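Local coordinates for protein putative chitobiase (Bacteroides thetaiotaomicron, PDB 3HNM) that is of unknown function but, as a putative chitobiase fragment with an F5/8 type C domain, may serve in carbohydrate recognition, at residues H91-T96 / Y150-S156; W117-I122 / F141-Y147. All blocks are in the same frame, centred on the assembly; numbering follows the deposited sequence.

Contacts 1 and 2 lie on the same side of the chain's centre, their own centres about 12 Å apart, and contact 2 is nested within the loop closed by contact 1. Contact 1 ties two interstrand loops together and is mostly buried, although its W93-Y150 pair lies nearer the surface, W93 partly exposed and Y150 exposed; its bonds are polar and involve the backbone, with an aromatic patch beside them. Contact 2 sets a loop against strand 138-146 and is only partly buried: aromatic and apolar at its inner W117 end, with a tyrosine hydroxyl close to carbonyls at its outer end. They meet directly, T96 O lying 2.7 Å from Y147 N in a probable hydrogen bond, while T96 CG2 packs on I122 CG2.

Contact 1 (H91-T96 / Y150-S156); sequences HVWAGT and YDGLRVS
A94 and V155 bring their CA atoms within 4.5 Å, which lays a turn with helical backbone angles at 92-94 against an extended run, and S156 N gives A94 O a weak hydrogen bond of 3.0 Å. Two residues on, the hydroxyl of T96 donates to the R154 carbonyl, OG1 to O 2.6 Å, arriving in the carbonyl plane with a C=O...donor angle of 154°. T96 can do so because its OG1 sits between its own backbone N and carbonyl carbon (chi1 48°). S156 OG also approaches H91 O, but that bond is doubtful because OG is modelled too close to A94 CB.

Farther out, Y150 crosses W93 at about a right angle and sets its OH over one face of the indole, 3.3 Å from CZ2 and toward the rim. The ring planes are 41° apart, neither stacked nor edge-to-face. R154 runs alongside W93, its CB 3.8 Å from CZ3, before bending at chi2; NE and NH2 then both grip D151 OD2 in a salt bridge. An alanine in place of W93 would probably strip the Y150 ring and the R154 stem of their shared apolar surface.

Outside the two segments, Q52 OE1 is hydrogen-bonded to H91 ND1, and W57 takes R154 in a cation-pi contact. The contact thus joins two interstrand loops at one end of the beta-sandwich expected for an F5/8 type C domain, V155 and S156 touching strand 53-54 where strand 156-166 begins.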
ATOM      1  N   HIS A  91       5.579  14.861   2.232  1.00 39.79           N
ATOM      2  CA  HIS A  91       6.121  14.470   0.940  1.00 40.01           C
ATOM      3  C   HIS A  91       5.085  14.113  -0.123  1.00 40.82           C
ATOM      4  O   HIS A  91       5.015  12.961  -0.554  1.00 41.51           O
ATOM      5  CB  HIS A  91       7.066  13.277   1.099  1.00 38.77           C
ATOM      6  CG  HIS A  91       8.301  13.563   1.898  1.00 37.40           C
ATOM      7  ND1 HIS A  91       8.307  13.592   3.275  1.00 36.54           N
ATOM      8  CD2 HIS A  91       9.583  13.762   1.512  1.00 36.37           C
ATOM      9  CE1 HIS A  91       9.539  13.789   3.704  1.00 34.04           C
ATOM     10  NE2 HIS A  91      10.333  13.893   2.654  1.00 34.15           N
ATOM     11  N   VAL A  92       4.288  15.090  -0.551  1.00 40.02           N
ATOM     12  CA  VAL A  92       3.285  14.831  -1.579  1.00 37.45           C
ATOM     13  C   VAL A  92       3.980  14.744  -2.938  1.00 37.29           C
ATOM     14  O   VAL A  92       3.489  14.078  -3.854  1.00 38.26           O
ATOM     15  CB  VAL A  92       2.199  15.933  -1.625  1.00 34.60           C
ATOM     16  CG1 VAL A  92       1.390  15.915  -0.348  1.00 33.02           C
ATOM     17  CG2 VAL A  92       2.838  17.288  -1.822  1.00 36.04           C
ATOM     18  N   TRP A  93       5.128  15.408  -3.066  1.00 35.57           N
ATOM     19  CA  TRP A  93       5.875  15.372  -4.322  1.00 35.68           C
ATOM     20  C   TRP A  93       6.574  14.011  -4.461  1.00 36.09           C
ATOM     21  O   TRP A  93       6.990  13.617  -5.556  1.00 35.36           O
ATOM     22  CB  TRP A  93       6.921  16.518  -4.398  1.00 34.50           C
ATOM     23  CG  TRP A  93       7.990  16.468  -3.328  1.00 34.50           C
ATOM     24  CD1 TRP A  93       7.912  17.005  -2.082  1.00 35.49           C
ATOM     25  CD2 TRP A  93       9.205  15.695  -3.350  1.00 34.01           C
ATOM     26  NE1 TRP A  93       8.986  16.603  -1.315  1.00 34.30           N
ATOM     27  CE2 TRP A  93       9.793  15.798  -2.071  1.00 33.23           C
ATOM     28  CE3 TRP A  93       9.842  14.919  -4.321  1.00 33.00           C
ATOM     29  CZ2 TRP A  93      10.979  15.159  -1.738  1.00 32.41           C
ATOM     30  CZ3 TRP A  93      11.026  14.279  -3.988  1.00 33.20           C
ATOM     31  CH2 TRP A  93      11.580  14.403  -2.707  1.00 33.00           C
ATOM     32  N   ALA A  94       6.677  13.281  -3.352  1.00 36.09           N
ATOM     33  CA  ALA A  94       7.341  11.981  -3.351  1.00 35.82           C
ATOM     34  C   ALA A  94       6.470  10.822  -3.834  1.00 34.59           C
ATOM     35  O   ALA A  94       6.996   9.783  -4.219  1.00 33.91           O
ATOM     36  CB  ALA A  94       7.877  11.685  -1.963  1.00 36.87           C
ATOM     37  N   GLY A  95       5.150  11.003  -3.813  1.00 33.65           N
ATOM     38  CA  GLY A  95       4.250   9.955  -4.270  1.00 33.01           C
ATOM     39  C   GLY A  95       4.444   9.786  -5.760  1.00 32.08           C
ATOM     40  O   GLY A  95       3.814  10.470  -6.561  1.00 32.77           O
ATOM     41  N   THR A  96       5.317   8.863  -6.137  1.00 30.94           N
ATOM     42  CA  THR A  96       5.622   8.665  -7.538  1.00 29.01           C
ATOM     43  C   THR A  96       5.373   7.259  -8.053  1.00 27.13           C
ATOM     44  O   THR A  96       5.923   6.861  -9.081  1.00 26.67           O
ATOM     45  CB  THR A  96       7.086   9.082  -7.813  1.00 29.54           C
ATOM     46  OG1 THR A  96       7.941   8.497  -6.823  1.00 28.75           O
ATOM     47  CG2 THR A  96       7.228  10.603  -7.755  1.00 29.45           C
ATOM     48  N   TYR A 150      12.880  15.528  -9.020  1.00 27.94           N
ATOM     49  CA  TYR A 150      13.977  16.480  -9.182  1.00 28.88           C
ATOM     50  C   TYR A 150      15.159  15.908  -8.419  1.00 28.70           C
ATOM     51  O   TYR A 150      16.311  16.215  -8.709  1.00 30.82           O
ATOM     52  CB  TYR A 150      13.624  17.866  -8.620  1.00 29.81           C
ATOM     53  CG  TYR A 150      13.362  17.897  -7.134  1.00 30.57           C
ATOM     54  CD1 TYR A 150      14.407  17.987  -6.218  1.00 29.48           C
ATOM     55  CD2 TYR A 150      12.061  17.785  -6.642  1.00 30.33           C
ATOM     56  CE1 TYR A 150      14.160  17.959  -4.848  1.00 30.95           C
ATOM     57  CE2 TYR A 150      11.803  17.754  -5.278  1.00 31.37           C
ATOM     58  CZ  TYR A 150      12.854  17.840  -4.382  1.00 31.41           C
ATOM     59  OH  TYR A 150      12.594  17.794  -3.026  1.00 30.78           O
ATOM     60  N   ASP A 151      14.864  15.065  -7.441  1.00 27.20           N
ATOM     61  CA  ASP A 151      15.919  14.465  -6.653  1.00 26.97           C
ATOM     62  C   ASP A 151      15.993  12.964  -6.879  1.00 26.87           C
ATOM     63  O   ASP A 151      16.113  12.189  -5.935  1.00 26.26           O
ATOM     64  CB  ASP A 151      15.706  14.770  -5.173  1.00 27.73           C
ATOM     65  CG  ASP A 151      16.832  14.277  -4.323  1.00 27.41           C
ATOM     66  OD1 ASP A 151      17.998  14.435  -4.777  1.00 27.22           O
ATOM     67  OD2 ASP A 151      16.548  13.755  -3.217  1.00 24.54           O
ATOM     68  N   GLY A 152      15.930  12.570  -8.146  1.00 27.20           N
ATOM     69  CA  GLY A 152      16.001  11.170  -8.488  1.00 27.34           C
ATOM     70  C   GLY A 152      14.881  10.346  -7.889  1.00 27.42           C
ATOM     71  O   GLY A 152      13.864  10.884  -7.451  1.00 26.94           O
ATOM     72  N   LEU A 153      15.094   9.031  -7.862  1.00 27.67           N
ATOM     73  CA  LEU A 153      14.140   8.061  -7.329  1.00 26.93           C
ATOM     74  C   LEU A 153      13.774   8.259  -5.855  1.00 27.70           C
ATOM     75  O   LEU A 153      14.485   7.803  -4.956  1.00 27.45           O
ATOM     76  CB  LEU A 153      14.689   6.639  -7.515  1.00 26.39           C
ATOM     77  CG  LEU A 153      13.925   5.444  -6.946  1.00 25.69           C
ATOM     78  CD1 LEU A 153      13.040   4.884  -8.019  1.00 26.79           C
ATOM     79  CD2 LEU A 153      14.899   4.383  -6.461  1.00 25.16           C
ATOM     80  N   ARG A 154      12.661   8.939  -5.610  1.00 29.34           N
ATOM     81  CA  ARG A 154      12.159   9.165  -4.248  1.00 29.57           C
ATOM     82  C   ARG A 154      10.736   8.646  -4.284  1.00 28.28           C
ATOM     83  O   ARG A 154      10.121   8.613  -5.343  1.00 29.39           O
ATOM     84  CB  ARG A 154      12.140  10.658  -3.913  1.00 31.14           C
ATOM     85  CG  ARG A 154      13.497  11.285  -3.765  1.00 33.38           C
ATOM     86  CD  ARG A 154      14.241  10.638  -2.630  1.00 35.59           C
ATOM     87  NE  ARG A 154      15.526  11.282  -2.370  1.00 38.54           N
ATOM     88  CZ  ARG A 154      16.409  10.814  -1.499  1.00 40.34           C
ATOM     89  NH1 ARG A 154      16.138   9.708  -0.817  1.00 42.59           N
ATOM     90  NH2 ARG A 154      17.557  11.436  -1.308  1.00 41.22           N
ATOM     91  N   VAL A 155      10.206   8.218  -3.154  1.00 26.52           N
ATOM     92  CA  VAL A 155       8.834   7.742  -3.181  1.00 26.51           C
ATOM     93  C   VAL A 155       8.193   7.671  -1.800  1.00 26.14           C
ATOM     94  O   VAL A 155       8.806   7.203  -0.835  1.00 25.20           O
ATOM     95  CB  VAL A 155       8.726   6.369  -3.975  1.00 25.81           C
ATOM     96  CG1 VAL A 155      10.019   5.598  -3.857  1.00 28.89           C
ATOM     97  CG2 VAL A 155       7.564   5.527  -3.474  1.00 24.13           C
ATOM     98  N   SER A 156       6.980   8.215  -1.712  1.00 25.68           N
ATOM     99  CA  SER A 156       6.216   8.197  -0.478  1.00 28.07           C
ATOM    100  C   SER A 156       4.793   7.767  -0.816  1.00 30.25           C
ATOM    101  O   SER A 156       4.281   8.081  -1.890  1.00 30.75           O
ATOM    102  CB  SER A 156       6.226   9.563   0.212  1.00 25.96           C
ATOM    103  OG  SER A 156       5.691  10.572  -0.608  1.00 20.94           O
TER

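Contact 2 (W117-I122 / F141-Y147); sequences WTSPKI and FVITDTY
W117 and F141 cross at about a right angle as side chains, yet their rings are only 27° from parallel and slid apart, the five-membered ring of W117 and the F141 ring having centroids 4.9 Å apart. F141 CZ stands over one face of the indole toward its rim, 3.5 Å from W117 CZ2, so overlap is slight. The phenyl group gets there with CG anti to its backbone N (chi1 -175°). The indole's edge faces the strand: V142 O lies near its plane, 3.3 Å from W117 CZ2, and I143 CD1 meets W117 CH2 at 4.0 Å. F82 of strand 74-83, in the other sheet, meets both rings, W117 edge-to-face, and F80 meets F141, placing this end in the core of the beta-sandwich expected for an F5/8 type C domain.

Strand 138-146 is interrupted by a classic beta bulge, T144 and D145 both facing A99, shortly before Y147. Y147 carries the second half of the contact. Its ring has S119 O at the edge, in plane, and I122 N over one face, offset toward the rim. The hydroxyl lies 2.8 Å from S119 O and 2.9 Å from P120 O, so its single proton has two acceptors to choose between. At the base of the ring, I122 crosses obliquely, its CG1 3.5 Å from Y147 CB.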
ATOM      1  N   TRP A 117      -1.609  -2.885 -11.307  1.00 36.22           N
ATOM      2  CA  TRP A 117      -1.982  -1.483 -11.326  1.00 35.23           C
ATOM      3  C   TRP A 117      -0.937  -0.599 -12.020  1.00 34.22           C
ATOM      4  O   TRP A 117       0.185  -1.030 -12.265  1.00 34.47           O
ATOM      5  CB  TRP A 117      -2.180  -1.019  -9.888  1.00 35.25           C
ATOM      6  CG  TRP A 117      -0.983  -1.252  -9.017  1.00 34.72           C
ATOM      7  CD1 TRP A 117      -0.688  -2.377  -8.288  1.00 34.43           C
ATOM      8  CD2 TRP A 117       0.096  -0.349  -8.808  1.00 34.20           C
ATOM      9  NE1 TRP A 117       0.506  -2.221  -7.642  1.00 32.57           N
ATOM     10  CE2 TRP A 117       1.009  -0.981  -7.945  1.00 33.99           C
ATOM     11  CE3 TRP A 117       0.384   0.940  -9.268  1.00 35.16           C
ATOM     12  CZ2 TRP A 117       2.189  -0.367  -7.533  1.00 34.37           C
ATOM     13  CZ3 TRP A 117       1.558   1.546  -8.860  1.00 35.00           C
ATOM     14  CH2 TRP A 117       2.443   0.895  -8.003  1.00 34.50           C
ATOM     15  N   THR A 118      -1.325   0.634 -12.338  1.00 34.07           N
ATOM     16  CA  THR A 118      -0.452   1.625 -12.972  1.00 34.02           C
ATOM     17  C   THR A 118      -1.017   3.014 -12.712  1.00 36.01           C
ATOM     18  O   THR A 118      -2.166   3.280 -13.038  1.00 38.08           O
ATOM     19  CB  THR A 118      -0.352   1.455 -14.504  1.00 32.09           C
ATOM     20  OG1 THR A 118      -1.593   0.967 -15.018  1.00 31.61           O
ATOM     21  CG2 THR A 118       0.774   0.514 -14.872  1.00 31.27           C
ATOM     22  N   SER A 119      -0.217   3.895 -12.118  1.00 37.54           N
ATOM     23  CA  SER A 119      -0.654   5.261 -11.843  1.00 37.72           C
ATOM     24  C   SER A 119      -0.193   6.108 -13.038  1.00 38.37           C
ATOM     25  O   SER A 119       0.931   5.953 -13.530  1.00 38.35           O
ATOM     26  CB  SER A 119      -0.032   5.746 -10.528  1.00 37.85           C
ATOM     27  OG  SER A 119      -0.484   7.031 -10.145  1.00 36.36           O
ATOM     28  N   PRO A 120      -1.064   7.000 -13.528  1.00 38.93           N
ATOM     29  CA  PRO A 120      -0.831   7.898 -14.667  1.00 39.16           C
ATOM     30  C   PRO A 120       0.070   9.108 -14.412  1.00 38.59           C
ATOM     31  O   PRO A 120       0.685   9.624 -15.347  1.00 39.52           O
ATOM     32  CB  PRO A 120      -2.237   8.320 -15.050  1.00 38.91           C
ATOM     33  CG  PRO A 120      -2.855   8.490 -13.697  1.00 40.89           C
ATOM     34  CD  PRO A 120      -2.406   7.226 -12.963  1.00 39.68           C
ATOM     35  N   LYS A 121       0.149   9.565 -13.161  1.00 37.25           N
ATOM     36  CA  LYS A 121       0.977  10.726 -12.829  1.00 35.78           C
ATOM     37  C   LYS A 121       1.490  10.749 -11.391  1.00 35.65           C
ATOM     38  O   LYS A 121       1.038   9.994 -10.523  1.00 36.06           O
ATOM     39  CB  LYS A 121       0.189  12.015 -13.077  1.00 34.99           C
ATOM     40  CG  LYS A 121      -0.946  12.271 -12.078  1.00 34.26           C
ATOM     41  CD  LYS A 121      -1.700  13.559 -12.411  1.00 34.07           C
ATOM     42  CE  LYS A 121      -2.929  13.755 -11.522  1.00 34.00           C
ATOM     43  NZ  LYS A 121      -3.730  14.953 -11.905  1.00 29.48           N
ATOM     44  N   ILE A 122       2.440  11.640 -11.144  1.00 34.28           N
ATOM     45  CA  ILE A 122       2.988  11.803  -9.808  1.00 33.90           C
ATOM     46  C   ILE A 122       1.859  12.327  -8.912  1.00 34.93           C
ATOM     47  O   ILE A 122       1.016  13.108  -9.355  1.00 33.25           O
ATOM     48  CB  ILE A 122       4.163  12.812  -9.833  1.00 32.36           C
ATOM     49  CG1 ILE A 122       5.274  12.266 -10.730  1.00 32.21           C
ATOM     50  CG2 ILE A 122       4.681  13.062  -8.436  1.00 31.26           C
ATOM     51  CD1 ILE A 122       6.507  13.120 -10.802  1.00 29.57           C
ATOM     52  N   PHE A 141       1.540  -5.790  -1.474  1.00 21.94           N
ATOM     53  CA  PHE A 141       1.583  -4.692  -2.421  1.00 19.81           C
ATOM     54  C   PHE A 141       3.038  -4.562  -2.885  1.00 20.02           C
ATOM     55  O   PHE A 141       3.963  -4.795  -2.105  1.00 19.15           O
ATOM     56  CB  PHE A 141       1.063  -3.436  -1.721  1.00 17.49           C
ATOM     57  CG  PHE A 141       0.940  -2.261  -2.614  1.00 17.84           C
ATOM     58  CD1 PHE A 141       0.211  -2.338  -3.790  1.00 19.78           C
ATOM     59  CD2 PHE A 141       1.612  -1.089  -2.315  1.00 18.03           C
ATOM     60  CE1 PHE A 141       0.162  -1.255  -4.668  1.00 21.20           C
ATOM     61  CE2 PHE A 141       1.575  -0.004  -3.173  1.00 19.39           C
ATOM     62  CZ  PHE A 141       0.851  -0.085  -4.354  1.00 20.94           C
ATOM     63  N   VAL A 142       3.248  -4.226  -4.155  1.00 20.11           N
ATOM     64  CA  VAL A 142       4.609  -4.120  -4.685  1.00 20.23           C
ATOM     65  C   VAL A 142       4.763  -2.972  -5.685  1.00 23.08           C
ATOM     66  O   VAL A 142       4.037  -2.913  -6.669  1.00 23.91           O
ATOM     67  CB  VAL A 142       5.043  -5.458  -5.381  1.00 17.94           C
ATOM     68  CG1 VAL A 142       6.417  -5.306  -5.994  1.00 16.44           C
ATOM     69  CG2 VAL A 142       5.040  -6.614  -4.373  1.00 15.45           C
ATOM     70  N   ILE A 143       5.694  -2.055  -5.419  1.00 24.67           N
ATOM     71  CA  ILE A 143       5.947  -0.931  -6.323  1.00 25.77           C
ATOM     72  C   ILE A 143       7.082  -1.416  -7.206  1.00 28.31           C
ATOM     73  O   ILE A 143       8.129  -1.827  -6.696  1.00 28.83           O
ATOM     74  CB  ILE A 143       6.464   0.344  -5.585  1.00 25.29           C
ATOM     75  CG1 ILE A 143       5.657   0.619  -4.312  1.00 22.53           C
ATOM     76  CG2 ILE A 143       6.427   1.542  -6.537  1.00 24.42           C
ATOM     77  CD1 ILE A 143       4.370   1.319  -4.529  1.00 21.70           C
ATOM     78  N   THR A 144       6.891  -1.381  -8.519  1.00 30.87           N
ATOM     79  CA  THR A 144       7.948  -1.840  -9.417  1.00 31.42           C
ATOM     80  C   THR A 144       8.575  -0.703 -10.203  1.00 33.29           C
ATOM     81  O   THR A 144       9.754  -0.762 -10.530  1.00 34.88           O
ATOM     82  CB  THR A 144       7.447  -2.891 -10.393  1.00 29.91           C
ATOM     83  OG1 THR A 144       6.263  -2.415 -11.050  1.00 30.47           O
ATOM     84  CG2 THR A 144       7.159  -4.170  -9.655  1.00 28.41           C
ATOM     85  N   ASP A 145       7.805   0.327 -10.525  1.00 33.37           N
ATOM     86  CA  ASP A 145       8.413   1.441 -11.212  1.00 34.34           C
ATOM     87  C   ASP A 145       7.934   2.726 -10.584  1.00 34.30           C
ATOM     88  O   ASP A 145       6.804   2.812 -10.123  1.00 34.56           O
ATOM     89  CB  ASP A 145       8.134   1.432 -12.708  1.00 37.22           C
ATOM     90  CG  ASP A 145       9.192   2.201 -13.474  1.00 39.96           C
ATOM     91  OD1 ASP A 145      10.379   2.032 -13.117  1.00 41.22           O
ATOM     92  OD2 ASP A 145       8.856   2.959 -14.415  1.00 42.44           O
ATOM     93  N   THR A 146       8.813   3.722 -10.562  1.00 34.26           N
ATOM     94  CA  THR A 146       8.532   5.008  -9.943  1.00 33.61           C
ATOM     95  C   THR A 146       8.762   6.172 -10.910  1.00 34.04           C
ATOM     96  O   THR A 146       9.651   6.117 -11.757  1.00 35.58           O
ATOM     97  CB  THR A 146       9.440   5.154  -8.664  1.00 32.55           C
ATOM     98  OG1 THR A 146       8.773   4.575  -7.534  1.00 30.64           O
ATOM     99  CG2 THR A 146       9.783   6.602  -8.366  1.00 33.37           C
ATOM    100  N   TYR A 147       7.942   7.214 -10.810  1.00 33.77           N
ATOM    101  CA  TYR A 147       8.125   8.389 -11.658  1.00 33.50           C
ATOM    102  C   TYR A 147       9.323   9.114 -11.081  1.00 33.00           C
ATOM    103  O   TYR A 147       9.408   9.311  -9.872  1.00 33.40           O
ATOM    104  CB  TYR A 147       6.916   9.311 -11.595  1.00 33.37           C
ATOM    105  CG  TYR A 147       5.792   8.899 -12.498  1.00 34.19           C
ATOM    106  CD1 TYR A 147       5.843   9.146 -13.866  1.00 34.14           C
ATOM    107  CD2 TYR A 147       4.687   8.228 -11.988  1.00 35.40           C
ATOM    108  CE1 TYR A 147       4.817   8.730 -14.705  1.00 36.06           C
ATOM    109  CE2 TYR A 147       3.660   7.805 -12.814  1.00 37.31           C
ATOM    110  CZ  TYR A 147       3.728   8.058 -14.169  1.00 37.23           C
ATOM    111  OH  TYR A 147       2.711   7.620 -14.977  1.00 37.43           O
TER